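Local coordinates for transcriptional regulator, AsnC family (Agrobacterium tumefaciens str. C58, PDB 3I4P), which regulates transcription as an Lrp/AsnC-family protein, binding specific DNA sequences through a winged helix-turn-helix domain, at the interface of chains A and B. Residues are numbered along the deposited sequence; one frame, centred on the assembly and turned at random. Chains: chain A/B, Transcriptional regulator, AsnC family.

Contacts 1 and 2 are parts of one two-fold interface between chains A and B. The centres of their C-alpha atoms lie about 21 Å apart. They share no residue. Contact 1 is on the DNA-binding side, where the turn after helix 3-12 of chain A meets strand 47-54 of chain B. Contact 2 joins strands 139-143 and 92-98 of the ligand-binding domains. Chain A links the two sites, because strand 139-143 runs on towards A:Glu146 of contact 1. Each contact has a twin with the chains exchanged. The A-B pair is thus held at two levels, fitting the usual Lrp/AsnC dimer; the deposited assembly holds eight copies.

Contact 1: the interface of chains A and B. Residues chain A 13-15, 146; chain B 49-51.
B:Arg49 and A:Glu14 bury the most surface in this patch, and they meet guanidinium to backbone. B:Arg49 lies on strand 47-54, in the winged helix-turn-helix region of chain B. A:Glu14 is in the turn after helix 3-12 of the same region in chain A. The NH1 of B:Arg49 points at the carbonyl O of A:Glu14, 3.3 Å away. This hydrogen bond is weak and bent, with 129° at the hydrogen. The torsions of the arginine explain its reach. CG sits between the backbone N and the carbonyl carbon (chi1 70°), and B:Arg49 CD passes 3.8 Å from the same A:Glu14 O. The bend at chi3 then sets the direction of the guanidinium.

The same NH1 also faces A:Glu146, which comes from the segment after strand 139-143. Its OE2 lies 3.9 Å from B:Arg49 NH1, a long salt bridge. The two side chains cross at about a right angle, with their carboxylate and guanidinium planes 45° apart. The carboxylate of A:Glu14 itself is turned elsewhere. Its OE1 is 6.8 Å from B:Arg49 NH1, so it could add only a distant opposite charge.

B:Val51 is two residues along the strand from B:Arg49. The side of its CB-CG1 bond lies against the carbonyl O of A:Gln13, with CG1 at 3.3 Å. B:Val51 CG1 also lies 3.7 Å from the carbonyl O of A:Glu14; both oxygens are on the same side of the methyl.

Between these two residues, B:Arg50 uses its backbone rather than its side chain. Its N and O both bond to a water, which carries the contact over to A:Asp15. The CG of A:Asp15 is anti to the backbone N, and this directs the carboxylate to the water. The bridging water sits 2.8 Å from A:Asp15 OD1 and 3.1 Å from B:Arg50 N.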
ATOM      1  N   GLN A  13     -41.366   0.391   0.370  1.00 32.90           N
ATOM      2  CA  GLN A  13     -39.995  -0.109   0.219  1.00 32.97           C
ATOM      3  C   GLN A  13     -39.803  -1.515   0.782  1.00 33.07           C
ATOM      4  O   GLN A  13     -38.844  -2.204   0.413  1.00 32.64           O
ATOM      5  CB  GLN A  13     -39.008   0.811   0.945  1.00 32.60           C
ATOM      6  CG  GLN A  13     -38.784   2.135   0.310  1.00 31.86           C
ATOM      7  CD  GLN A  13     -37.503   2.788   0.835  1.00 34.03           C
ATOM      8  OE1 GLN A  13     -36.611   3.138   0.048  1.00 34.52           O
ATOM      9  NE2 GLN A  13     -37.375   2.889   2.162  1.00 30.12           N
ATOM     10  N   GLU A  14     -40.664  -1.897   1.720  1.00 33.38           N
ATOM     11  CA  GLU A  14     -40.630  -3.231   2.337  1.00 34.48           C
ATOM     12  C   GLU A  14     -41.482  -4.258   1.576  1.00 34.27           C
ATOM     13  O   GLU A  14     -41.153  -5.431   1.538  1.00 34.12           O
ATOM     14  CB  GLU A  14     -41.097  -3.173   3.808  1.00 34.75           C
ATOM     15  CG  GLU A  14     -40.067  -2.614   4.782  1.00 37.89           C
ATOM     16  CD  GLU A  14     -40.663  -2.077   6.108  1.00 41.09           C
ATOM     17  OE1 GLU A  14     -41.907  -2.121   6.265  1.00 41.34           O
ATOM     18  OE2 GLU A  14     -39.877  -1.586   6.975  1.00 41.63           O
ATOM     19  N   ASP A  15     -42.576  -3.797   0.982  1.00 34.89           N
ATOM     20  CA  ASP A  15     -43.608  -4.660   0.455  1.00 35.10           C
ATOM     21  C   ASP A  15     -44.546  -3.810  -0.365  1.00 35.49           C
ATOM     22  O   ASP A  15     -45.233  -2.975   0.182  1.00 36.71           O
ATOM     23  CB  ASP A  15     -44.372  -5.321   1.612  1.00 35.03           C
ATOM     24  CG  ASP A  15     -45.423  -6.382   1.145  1.00 36.76           C
ATOM     25  OD1 ASP A  15     -45.540  -6.696  -0.069  1.00 37.99           O
ATOM     26  OD2 ASP A  15     -46.133  -6.922   2.029  1.00 37.51           O
ATOM     27  N   GLU A 146     -34.164  -0.792   0.555  1.00 27.66           N
ATOM     28  CA  GLU A 146     -34.716   0.287   1.409  1.00 27.79           C
ATOM     29  C   GLU A 146     -33.675   1.366   1.682  1.00 27.21           C
ATOM     30  O   GLU A 146     -32.602   1.107   2.239  1.00 28.33           O
ATOM     31  CB  GLU A 146     -35.207  -0.270   2.748  1.00 26.93           C
ATOM     32  CG  GLU A 146     -36.355  -1.258   2.583  1.00 28.89           C
ATOM     33  CD  GLU A 146     -36.627  -2.109   3.808  1.00 32.33           C
ATOM     34  OE1 GLU A 146     -36.295  -1.664   4.932  1.00 40.10           O
ATOM     35  OE2 GLU A 146     -37.191  -3.216   3.671  1.00 33.52           O
TER
ATOM     36  N   ARG B  49     -39.528 -11.253  -2.379  1.00 13.90           N
ATOM     37  CA  ARG B  49     -40.444 -10.150  -2.110  1.00 14.83           C
ATOM     38  C   ARG B  49     -40.583  -9.257  -3.332  1.00 15.99           C
ATOM     39  O   ARG B  49     -39.835  -9.355  -4.292  1.00 15.60           O
ATOM     40  CB  ARG B  49     -39.957  -9.301  -0.918  1.00 15.37           C
ATOM     41  CG  ARG B  49     -38.697  -8.447  -1.169  1.00 15.77           C
ATOM     42  CD  ARG B  49     -38.417  -7.594   0.006  1.00 17.97           C
ATOM     43  NE  ARG B  49     -38.000  -8.427   1.113  1.00 20.01           N
ATOM     44  CZ  ARG B  49     -37.988  -8.053   2.386  1.00 22.08           C
ATOM     45  NH1 ARG B  49     -38.395  -6.833   2.759  1.00 23.27           N
ATOM     46  NH2 ARG B  49     -37.591  -8.928   3.299  1.00 21.09           N
ATOM     47  N   ARG B  50     -41.582  -8.404  -3.272  1.00 18.61           N
ATOM     48  CA  ARG B  50     -41.811  -7.323  -4.238  1.00 21.19           C
ATOM     49  C   ARG B  50     -41.805  -5.991  -3.488  1.00 22.29           C
ATOM     50  O   ARG B  50     -42.426  -5.890  -2.420  1.00 23.01           O
ATOM     51  CB  ARG B  50     -43.120  -7.502  -4.954  1.00 21.00           C
ATOM     52  CG  ARG B  50     -43.182  -8.705  -5.888  1.00 24.63           C
ATOM     53  CD  ARG B  50     -44.616  -8.819  -6.407  1.00 29.29           C
ATOM     54  NE  ARG B  50     -44.867  -9.759  -7.509  1.00 30.75           N
ATOM     55  CZ  ARG B  50     -44.887 -11.081  -7.380  1.00 35.51           C
ATOM     56  NH1 ARG B  50     -44.582 -11.662  -6.212  1.00 36.86           N
ATOM     57  NH2 ARG B  50     -45.177 -11.843  -8.435  1.00 35.53           N
ATOM     58  N   VAL B  51     -41.081  -4.998  -4.028  1.00 22.87           N
ATOM     59  CA  VAL B  51     -40.836  -3.748  -3.325  1.00 24.07           C
ATOM     60  C   VAL B  51     -40.922  -2.520  -4.263  1.00 24.97           C
ATOM     61  O   VAL B  51     -40.719  -2.621  -5.457  1.00 25.92           O
ATOM     62  CB  VAL B  51     -39.421  -3.731  -2.639  1.00 24.10           C
ATOM     63  CG1 VAL B  51     -39.284  -4.825  -1.591  1.00 23.50           C
ATOM     64  CG2 VAL B  51     -38.310  -3.829  -3.681  1.00 23.31           C
TER
HETATM   65  O   HOH W   1     -43.527  -8.498  -0.837  1.00 30.17           O

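Contact 2: the interface of chains A and B. Residues chain A 137-141; chain B 95-97, 104.
Strand 139-143 of chain A, with the short turn at A:Met138 before it, pairs antiparallel with strand 92-98 of chain B in the Lrp/AsnC ligand-binding domains. The pairing joins A:Glu139 to B:Arg97 and A:Gln140 to B:Tyr96. The carbonyl O of B:Arg97 accepts from two backbone N-H groups, A:Met138 N at 2.8 Å and A:Glu139 N at 3.2 Å. B:Arg97 N donates back to A:Glu139 O.

B:Arg97 buries the most surface here. Its chain bends at chi3 (60°), which brings the guanidinium back over chain A. OE1 of the extended A:Glu139 side chain lies at the guanidinium edge, in its plane, 3.3 Å from B:Arg97 NH2. NH2 meets OE1 on its anti side, tilted 30° out of the carboxylate plane, and the carboxylate and guanidinium planes stand 76° apart. A weak bond from NE to the same oxygen adds to this salt bridge. NH1 packs on the CB of selenomethionine A:Met138.

A:Gln140 and B:Tyr96 lie side by side and point the same way. The glutamine CG rests 3.5 Å from the tyrosine CE1. At the tip, NE2 donates to the phenol OH at 3.2 Å, nearly in the amide plane.

A:Ile141 puts its CD1 methyl over the face of the B:Phe95 ring, 3.8 Å from the centroid. The same methyl touches the edge of the B:Tyr104 ring, 3.7 Å from CE1.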
ATOM      1  N   ALA A 137     -16.514 -11.427  -1.873  1.00 26.05           N
ATOM      2  CA  ALA A 137     -17.272 -11.481  -0.636  1.00 25.71           C
ATOM      3  C   ALA A 137     -17.333 -12.935  -0.117  1.00 25.67           C
ATOM      4  O   ALA A 137     -17.568 -13.858  -0.893  1.00 25.17           O
ATOM      5  CB  ALA A 137     -18.687 -10.929  -0.869  1.00 24.13           C
HETATM    6  N   MSE A 138     -17.134 -13.115   1.196  1.00 26.31           N
HETATM    7  CA  MSE A 138     -17.366 -14.388   1.893  1.00 26.61           C
HETATM    8  C   MSE A 138     -18.813 -14.560   2.313  1.00 27.33           C
HETATM    9  O   MSE A 138     -19.277 -15.683   2.402  1.00 28.01           O
HETATM   10  CB  MSE A 138     -16.514 -14.483   3.153  1.00 26.73           C
HETATM   11  CG  MSE A 138     -15.011 -14.527   2.884  1.00 26.74           C
HETATM   12 SE   MSE A 138     -14.570 -16.096   1.843  0.50 23.19          SE
HETATM   13  CE  MSE A 138     -14.647 -15.248   0.112  1.00 22.79           C
ATOM     14  N   GLU A 139     -19.508 -13.459   2.605  1.00 27.56           N
ATOM     15  CA  GLU A 139     -20.889 -13.519   3.034  1.00 28.22           C
ATOM     16  C   GLU A 139     -21.564 -12.191   2.745  1.00 28.80           C
ATOM     17  O   GLU A 139     -20.964 -11.150   2.919  1.00 28.51           O
ATOM     18  CB  GLU A 139     -20.989 -13.847   4.544  1.00 28.70           C
ATOM     19  CG  GLU A 139     -22.441 -13.943   5.056  1.00 30.92           C
ATOM     20  CD  GLU A 139     -22.553 -14.252   6.559  1.00 35.63           C
ATOM     21  OE1 GLU A 139     -21.508 -14.351   7.259  1.00 35.99           O
ATOM     22  OE2 GLU A 139     -23.708 -14.370   7.045  1.00 37.53           O
ATOM     23  N   GLN A 140     -22.815 -12.246   2.297  1.00 29.71           N
ATOM     24  CA  GLN A 140     -23.699 -11.086   2.289  1.00 30.35           C
ATOM     25  C   GLN A 140     -24.503 -11.037   3.593  1.00 29.89           C
ATOM     26  O   GLN A 140     -25.492 -11.761   3.753  1.00 30.92           O
ATOM     27  CB  GLN A 140     -24.620 -11.153   1.092  1.00 30.36           C
ATOM     28  CG  GLN A 140     -25.438  -9.921   0.805  1.00 31.97           C
ATOM     29  CD  GLN A 140     -26.332 -10.164  -0.429  1.00 35.84           C
ATOM     30  OE1 GLN A 140     -27.297 -10.943  -0.360  1.00 33.61           O
ATOM     31  NE2 GLN A 140     -26.001  -9.503  -1.563  1.00 33.12           N
ATOM     32  N   ILE A 141     -24.056 -10.198   4.536  1.00 29.27           N
ATOM     33  CA  ILE A 141     -24.704 -10.077   5.854  1.00 27.85           C
ATOM     34  C   ILE A 141     -25.995  -9.290   5.754  1.00 27.50           C
ATOM     35  O   ILE A 141     -26.999  -9.705   6.294  1.00 27.14           O
ATOM     36  CB  ILE A 141     -23.803  -9.400   6.908  1.00 28.39           C
ATOM     37  CG1 ILE A 141     -22.537 -10.236   7.139  1.00 25.64           C
ATOM     38  CG2 ILE A 141     -24.604  -9.229   8.235  1.00 27.54           C
ATOM     39  CD1 ILE A 141     -21.377  -9.461   7.683  1.00 25.88           C
TER
ATOM     40  N   PHE B  95     -23.833  -4.829   3.213  1.00 25.77           N
ATOM     41  CA  PHE B  95     -22.863  -5.180   4.258  1.00 25.60           C
ATOM     42  C   PHE B  95     -22.331  -6.563   3.957  1.00 25.95           C
ATOM     43  O   PHE B  95     -23.110  -7.543   3.906  1.00 26.38           O
ATOM     44  CB  PHE B  95     -23.593  -5.135   5.604  1.00 25.62           C
ATOM     45  CG  PHE B  95     -22.755  -5.457   6.814  1.00 25.11           C
ATOM     46  CD1 PHE B  95     -21.375  -5.323   6.834  1.00 26.63           C
ATOM     47  CD2 PHE B  95     -23.388  -5.812   7.984  1.00 26.38           C
ATOM     48  CE1 PHE B  95     -20.641  -5.578   8.009  1.00 27.37           C
ATOM     49  CE2 PHE B  95     -22.655  -6.095   9.146  1.00 27.14           C
ATOM     50  CZ  PHE B  95     -21.283  -5.957   9.157  1.00 25.57           C
ATOM     51  N   TYR B  96     -21.017  -6.637   3.742  1.00 26.33           N
ATOM     52  CA  TYR B  96     -20.364  -7.874   3.345  1.00 26.63           C
ATOM     53  C   TYR B  96     -19.183  -8.171   4.202  1.00 26.44           C
ATOM     54  O   TYR B  96     -18.378  -7.279   4.529  1.00 26.92           O
ATOM     55  CB  TYR B  96     -19.839  -7.819   1.886  1.00 26.95           C
ATOM     56  CG  TYR B  96     -20.920  -7.630   0.881  1.00 27.34           C
ATOM     57  CD1 TYR B  96     -21.543  -8.709   0.277  1.00 27.63           C
ATOM     58  CD2 TYR B  96     -21.363  -6.361   0.570  1.00 28.99           C
ATOM     59  CE1 TYR B  96     -22.547  -8.512  -0.622  1.00 28.19           C
ATOM     60  CE2 TYR B  96     -22.385  -6.160  -0.297  1.00 28.56           C
ATOM     61  CZ  TYR B  96     -22.973  -7.224  -0.893  1.00 29.01           C
ATOM     62  OH  TYR B  96     -23.997  -6.977  -1.773  1.00 32.40           O
ATOM     63  N   ARG B  97     -19.053  -9.452   4.509  1.00 25.56           N
ATOM     64  CA  ARG B  97     -17.859  -9.980   5.098  1.00 25.92           C
ATOM     65  C   ARG B  97     -16.981 -10.334   3.916  1.00 25.48           C
ATOM     66  O   ARG B  97     -17.398 -11.090   3.051  1.00 25.70           O
ATOM     67  CB  ARG B  97     -18.170 -11.193   5.980  1.00 25.43           C
ATOM     68  CG  ARG B  97     -16.939 -11.809   6.581  1.00 27.01           C
ATOM     69  CD  ARG B  97     -17.266 -12.689   7.807  1.00 28.18           C
ATOM     70  NE  ARG B  97     -18.163 -13.769   7.407  1.00 29.39           N
ATOM     71  CZ  ARG B  97     -17.780 -14.909   6.850  1.00 31.22           C
ATOM     72  NH1 ARG B  97     -16.492 -15.160   6.632  1.00 33.08           N
ATOM     73  NH2 ARG B  97     -18.697 -15.815   6.515  1.00 33.37           N
ATOM     74  N   TYR B 104     -14.506  -6.258   6.298  1.00 25.69           N
ATOM     75  CA  TYR B 104     -15.878  -5.962   5.945  1.00 25.95           C
ATOM     76  C   TYR B 104     -15.965  -4.781   4.982  1.00 24.88           C
ATOM     77  O   TYR B 104     -15.138  -3.867   5.015  1.00 23.85           O
ATOM     78  CB  TYR B 104     -16.722  -5.696   7.191  1.00 26.04           C
ATOM     79  CG  TYR B 104     -16.817  -6.882   8.174  1.00 27.88           C
ATOM     80  CD1 TYR B 104     -17.935  -7.723   8.180  1.00 29.67           C
ATOM     81  CD2 TYR B 104     -15.809  -7.147   9.089  1.00 27.86           C
ATOM     82  CE1 TYR B 104     -18.046  -8.781   9.066  1.00 29.41           C
ATOM     83  CE2 TYR B 104     -15.909  -8.206   9.984  1.00 30.42           C
ATOM     84  CZ  TYR B 104     -17.037  -9.019   9.975  1.00 31.38           C
ATOM     85  OH  TYR B 104     -17.152 -10.081  10.863  1.00 33.56           O
TER